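Local coordinates for protein aldehyde dehydrogenase (Staphylococcus aureus, PDB 6K10) that oxidises the carotenoid aldehyde 4,4'-diaponeurosporen-4-al to 4,4'-diaponeurosporenoic acid with NAD+ in the biosynthesis of the pigment staphyloxanthin, at residues L271-R276 with E326-L330; Q281-Q285 with E322-P327. The protein carries 1 engineered substitution. One frame throughout, in Å; residues are numbered along the deposited sequence.

Interaction 1: L271-R276 with E326-L330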
loop_
_atom_site.group_PDB
_atom_site.type_symbol
_atom_site.label_atom_id
_atom_site.label_comp_id
_atom_site.label_asym_id
_atom_site.label_seq_id
_atom_site.Cartn_x
_atom_site.Cartn_y
_atom_site.Cartn_z
ATOM N N LEU A 271 -24.582 17.426 26.458
ATOM C CA LEU A 271 -25.014 16.711 25.260
ATOM C C LEU A 271 -26.516 16.852 25.049
ATOM O O LEU A 271 -26.977 17.098 23.930
ATOM C CB LEU A 271 -24.630 15.234 25.354
ATOM C CG LEU A 271 -23.154 14.855 25.230
ATOM C CD1 LEU A 271 -22.946 13.439 25.734
ATOM C CD2 LEU A 271 -22.677 14.989 23.791
ATOM N N SER A 272 -27.297 16.690 26.121
ATOM C CA SER A 272 -28.746 16.827 26.015
ATOM C C SER A 272 -29.131 18.238 25.591
ATOM O O SER A 272 -30.004 18.429 24.736
ATOM C CB SER A 272 -29.404 16.468 27.347
ATOM O OG SER A 272 -29.008 15.180 27.786
ATOM N N LYS A 273 -28.487 19.244 26.186
ATOM C CA LYS A 273 -28.763 20.628 25.817
ATOM C C LYS A 273 -28.422 20.891 24.356
ATOM O O LYS A 273 -29.180 21.560 23.643
ATOM C CB LYS A 273 -27.974 21.571 26.724
ATOM C CG LYS A 273 -28.039 23.025 26.306
ATOM C CD LYS A 273 -27.170 23.883 27.203
ATOM C CE LYS A 273 -28.003 24.772 28.102
ATOM N NZ LYS A 273 -27.151 25.739 28.848
ATOM N N THR A 274 -27.280 20.379 23.896
ATOM C CA THR A 274 -26.860 20.588 22.513
ATOM C C THR A 274 -27.845 19.953 21.540
ATOM O O THR A 274 -28.191 20.544 20.509
ATOM C CB THR A 274 -25.457 20.015 22.310
ATOM O OG1 THR A 274 -24.502 20.822 23.007
ATOM C CG2 THR A 274 -25.100 19.966 20.831
ATOM N N LEU A 275 -28.308 18.741 21.855
ATOM C CA LEU A 275 -29.267 18.066 20.986
ATOM C C LEU A 275 -30.558 18.867 20.857
ATOM O O LEU A 275 -31.148 18.935 19.773
ATOM C CB LEU A 275 -29.545 16.661 21.517
ATOM C CG LEU A 275 -28.368 15.697 21.368
ATOM C CD1 LEU A 275 -28.594 14.415 22.157
ATOM C CD2 LEU A 275 -28.133 15.394 19.897
ATOM N N ARG A 276 -31.006 19.490 21.950
ATOM C CA ARG A 276 -32.177 20.358 21.871
ATOM C C ARG A 276 -31.887 21.602 21.038
ATOM O O ARG A 276 -32.748 22.061 20.277
ATOM C CB ARG A 276 -32.641 20.744 23.276
ATOM C CG ARG A 276 -33.186 19.579 24.087
ATOM C CD ARG A 276 -34.243 18.812 23.310
ATOM N NE ARG A 276 -34.697 17.626 24.032
ATOM C CZ ARG A 276 -35.418 16.653 23.488
ATOM N NH1 ARG A 276 -35.786 15.610 24.220
ATOM N NH2 ARG A 276 -35.767 16.718 22.211
ATOM N N GLU A 326 -34.583 8.292 17.456
ATOM C CA GLU A 326 -34.204 9.536 18.100
ATOM C C GLU A 326 -32.761 9.466 18.598
ATOM O O GLU A 326 -32.282 8.397 18.984
ATOM C CB GLU A 326 -35.147 9.810 19.270
ATOM C CG GLU A 326 -35.001 11.167 19.925
ATOM C CD GLU A 326 -35.903 11.320 21.134
ATOM O OE1 GLU A 326 -36.128 12.469 21.568
ATOM O OE2 GLU A 326 -36.387 10.292 21.652
ATOM N N PRO A 327 -32.039 10.589 18.580
ATOM C CA PRO A 327 -30.737 10.634 19.253
ATOM C C PRO A 327 -30.863 10.171 20.696
ATOM O O PRO A 327 -31.691 10.673 21.458
ATOM C CB PRO A 327 -30.349 12.112 19.160
ATOM C CG PRO A 327 -30.971 12.557 17.891
ATOM C CD PRO A 327 -32.290 11.816 17.802
ATOM N N THR A 328 -30.036 9.198 21.067
ATOM C CA THR A 328 -30.176 8.509 22.341
ATOM C C THR A 328 -28.838 8.459 23.059
ATOM O O THR A 328 -27.824 8.078 22.465
ATOM C CB THR A 328 -30.711 7.089 22.134
ATOM O OG1 THR A 328 -31.952 7.146 21.420
ATOM C CG2 THR A 328 -30.928 6.399 23.470
ATOM N N LEU A 329 -28.841 8.839 24.334
ATOM C CA LEU A 329 -27.674 8.741 25.199
ATOM C C LEU A 329 -27.899 7.640 26.226
ATOM O O LEU A 329 -29.005 7.491 26.754
ATOM C CB LEU A 329 -27.403 10.068 25.916
ATOM C CG LEU A 329 -27.292 11.331 25.060
ATOM C CD1 LEU A 329 -26.992 12.542 25.935
ATOM C CD2 LEU A 329 -26.234 11.171 23.984
ATOM N N LEU A 330 -26.848 6.875 26.513
ATOM C CA LEU A 330 -26.895 5.807 27.503
ATOM C C LEU A 330 -25.858 6.060 28.588
ATOM O O LEU A 330 -24.729 6.463 28.296
ATOM C CB LEU A 330 -26.636 4.441 26.870
ATOM C CG LEU A 330 -27.461 4.017 25.660
ATOM C CD1 LEU A 330 -26.918 2.706 25.120
ATOM C CD2 LEU A 330 -28.931 3.891 26.022
#
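A helix laid over a β-sheet usually meets it through apolar side chains one turn apart, and this pair in the catalytic domain of the aldehyde dehydrogenase fold is a compact example. The axes of helix 271-276 and strand 328-330 run antiparallel, at 178°, and come within 10.2 Å. Leu-271 and Leu-275, four residues apart and so on the same side of the helix, both direct their CA-to-CB bonds at the strand. Leu-329 and Pro-327 answer from the other side, while the intervening Thr-328 points away.

Apolar contacts dominate. The end of Leu-329 lies against the side chains of Leu-271, Ser-272 and Leu-275, its CD1 3.6 Å from CB of Leu-271 and its CD2 4.4 Å from CD1 of Leu-275. CD2 of Leu-275 also rests 4.0 Å from CB of Pro-327.

Polar groups contribute little. OG of Ser-272 merely touches CD1 of Leu-329, being hydrogen-bonded to Ile-268. NH1 of Arg-276 and OE1 of Glu-326 are 4.1 Å apart, too far for a salt bridge; NH2 of Arg-276 is hydrogen-bonded to O of Gly-280, and OE2 of Glu-326 to ND1 of His-317.

Strands 312-314 and 348-354 flank strand 324-330, antiparallel and parallel to it respectively; Phe-314 of the first meets Leu-275, Ile-351 of the second Leu-271, and Phe-244 of helix 232-244 touches Leu-275 and Pro-327.

Interaction 2: Q281-Q285 with E322-P327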
loop_
_atom_site.group_PDB
_atom_site.type_symbol
_atom_site.label_atom_id
_atom_site.label_comp_id
_atom_site.label_asym_id
_atom_site.label_seq_id
_atom_site.Cartn_x
_atom_site.Cartn_y
_atom_site.Cartn_z
ATOM N N GLN A 281 -37.352 20.183 20.445
ATOM C CA GLN A 281 -37.951 19.287 21.430
ATOM C C GLN A 281 -38.569 18.050 20.788
ATOM O O GLN A 281 -38.616 16.988 21.420
ATOM C CB GLN A 281 -38.996 20.040 22.263
ATOM C CG GLN A 281 -39.764 19.163 23.251
ATOM C CD GLN A 281 -38.872 18.552 24.322
ATOM O OE1 GLN A 281 -37.813 19.088 24.648
ATOM N NE2 GLN A 281 -39.297 17.417 24.867
ATOM N N ASN A 282 -39.036 18.152 19.548
ATOM C CA ASN A 282 -39.543 17.003 18.802
ATOM C C ASN A 282 -38.571 16.751 17.652
ATOM O O ASN A 282 -38.737 17.276 16.550
ATOM C CB ASN A 282 -40.965 17.239 18.303
ATOM C CG ASN A 282 -41.582 15.992 17.703
ATOM O OD1 ASN A 282 -40.991 14.911 17.748
ATOM N ND2 ASN A 282 -42.779 16.130 17.143
ATOM N N ILE A 283 -37.551 15.933 17.922
ATOM C CA ILE A 283 -36.478 15.717 16.954
ATOM C C ILE A 283 -36.998 15.020 15.702
ATOM O O ILE A 283 -36.426 15.171 14.615
ATOM C CB ILE A 283 -35.325 14.938 17.623
ATOM C CG1 ILE A 283 -34.774 15.736 18.806
ATOM C CG2 ILE A 283 -34.204 14.646 16.637
ATOM C CD1 ILE A 283 -33.778 14.976 19.654
ATOM N N GLN A 284 -38.098 14.271 15.816
ATOM C CA GLN A 284 -38.694 13.662 14.632
ATOM C C GLN A 284 -39.191 14.707 13.642
ATOM O O GLN A 284 -39.332 14.404 12.451
ATOM C CB GLN A 284 -39.842 12.728 15.029
ATOM C CG GLN A 284 -40.279 11.794 13.905
ATOM C CD GLN A 284 -41.257 10.728 14.358
ATOM O OE1 GLN A 284 -41.390 10.455 15.549
ATOM N NE2 GLN A 284 -41.945 10.116 13.400
ATOM N N GLN A 285 -39.447 15.929 14.101
ATOM C CA GLN A 285 -39.901 17.010 13.238
ATOM C C GLN A 285 -38.755 17.846 12.677
ATOM O O GLN A 285 -39.004 18.736 11.859
ATOM C CB GLN A 285 -40.874 17.917 14.000
ATOM N N GLU A 322 -41.213 5.618 9.646
ATOM C CA GLU A 322 -40.254 6.548 9.069
ATOM C C GLU A 322 -38.829 6.020 9.121
ATOM O O GLU A 322 -37.907 6.720 8.688
ATOM C CB GLU A 322 -40.326 7.897 9.795
ATOM C CG GLU A 322 -41.309 8.887 9.200
ATOM C CD GLU A 322 -41.292 10.220 9.926
ATOM O OE1 GLU A 322 -40.192 10.785 10.112
ATOM O OE2 GLU A 322 -42.376 10.701 10.315
ATOM N N ARG A 323 -38.630 4.800 9.628
ATOM C CA ARG A 323 -37.300 4.288 9.957
ATOM C C ARG A 323 -36.541 5.302 10.807
ATOM O O ARG A 323 -35.360 5.580 10.590
ATOM C CB ARG A 323 -36.525 3.903 8.696
ATOM C CG ARG A 323 -37.276 2.902 7.825
ATOM C CD ARG A 323 -36.381 2.244 6.790
ATOM N NE ARG A 323 -35.622 3.206 5.999
ATOM C CZ ARG A 323 -36.011 3.668 4.814
ATOM N NH1 ARG A 323 -35.256 4.538 4.160
ATOM N NH2 ARG A 323 -37.155 3.259 4.285
ATOM N N TYR A 324 -37.243 5.858 11.789
ATOM C CA TYR A 324 -36.744 6.942 12.621
ATOM C C TYR A 324 -36.261 6.405 13.957
ATOM O O TYR A 324 -36.938 5.585 14.587
ATOM C CB TYR A 324 -37.837 7.987 12.851
ATOM C CG TYR A 324 -37.532 8.954 13.972
ATOM C CD1 TYR A 324 -36.589 9.960 13.811
ATOM C CD2 TYR A 324 -38.189 8.858 15.193
ATOM C CE1 TYR A 324 -36.310 10.846 14.834
ATOM C CE2 TYR A 324 -37.917 9.740 16.222
ATOM C CZ TYR A 324 -36.975 10.732 16.036
ATOM O OH TYR A 324 -36.695 11.618 17.054
ATOM N N ILE A 325 -35.095 6.874 14.390
ATOM C CA ILE A 325 -34.584 6.601 15.727
ATOM C C ILE A 325 -34.054 7.905 16.301
ATOM O O ILE A 325 -33.187 8.549 15.697
ATOM C CB ILE A 325 -33.497 5.517 15.729
ATOM C CG1 ILE A 325 -34.100 4.195 15.258
ATOM C CG2 ILE A 325 -32.901 5.366 17.122
ATOM C CD1 ILE A 325 -33.177 3.039 15.361
ATOM N N GLU A 326 -34.583 8.292 17.456
ATOM C CA GLU A 326 -34.204 9.536 18.100
ATOM C C GLU A 326 -32.761 9.466 18.598
ATOM O O GLU A 326 -32.282 8.397 18.984
ATOM C CB GLU A 326 -35.147 9.810 19.270
ATOM C CG GLU A 326 -35.001 11.167 19.925
ATOM C CD GLU A 326 -35.903 11.320 21.134
ATOM O OE1 GLU A 326 -36.128 12.469 21.568
ATOM O OE2 GLU A 326 -36.387 10.292 21.652
ATOM N N PRO A 327 -32.039 10.589 18.580
ATOM C CA PRO A 327 -30.737 10.634 19.253
ATOM C C PRO A 327 -30.863 10.171 20.696
ATOM O O PRO A 327 -31.691 10.673 21.458
ATOM C CB PRO A 327 -30.349 12.112 19.160
ATOM C CG PRO A 327 -30.971 12.557 17.891
ATOM C CD PRO A 327 -32.290 11.816 17.802
#
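A glutamine spread over a tyrosine ring is the striking feature: CG of Gln-284 stands 3.8 Å from the centroid of the Tyr-324 ring, 8° off its normal, a CH-pi contact over the face. Tyr-324 is the second residue of a G1 beta bulge, in which it and Arg-323 both face Asp-319, and Arg-323 takes the left-handed conformation usual for the first position. The CH-pi contact, a hydrogen bond and the packing of Ile-283 hold the short 3-10 segment 283-285 against the start of strand 324-330.

Beyond the ring, the amide of Gln-284 is held by two carboxylates, Glu-322 and Asp-319, Glu-322 itself being salt-bridged to Arg-291.

Ile-283 makes its apolar contact with Pro-327, CG2 to CD at 3.6 Å. Its CB and CD1 meet oxygens in van der Waals contact, OH of Tyr-324 at 3.6 Å and OE1 of Glu-326 at 3.9 Å respectively; OE2 of Glu-326 is hydrogen-bonded to His-317. The hydrogen bond between the segments runs from NE2 of Gln-284 to OE2 of Glu-322, at 3.2 Å.

In the fold
Both contacts hold strand 324-330, and they follow one another along it: interaction 2 takes its beginning and interaction 1 its end, with Glu-326 and Pro-327 common to both and the centres about 11 Å apart. Their partners are likewise consecutive, helix 264-279 and the loop that leaves it. Where the helix covers the sheet, interaction 1 is almost wholly aliphatic. Interaction 2 is also largely buried, yet it adds a buried tyrosine and, where Gln-284 and Glu-322 are partly exposed, a polar bond. Arg-276 joins the two, its NH2 lying 3.0 Å from O of Gln-281 and 3.7 Å from CD1 of Ile-283. Neither contact reaches the predicted active-site residues.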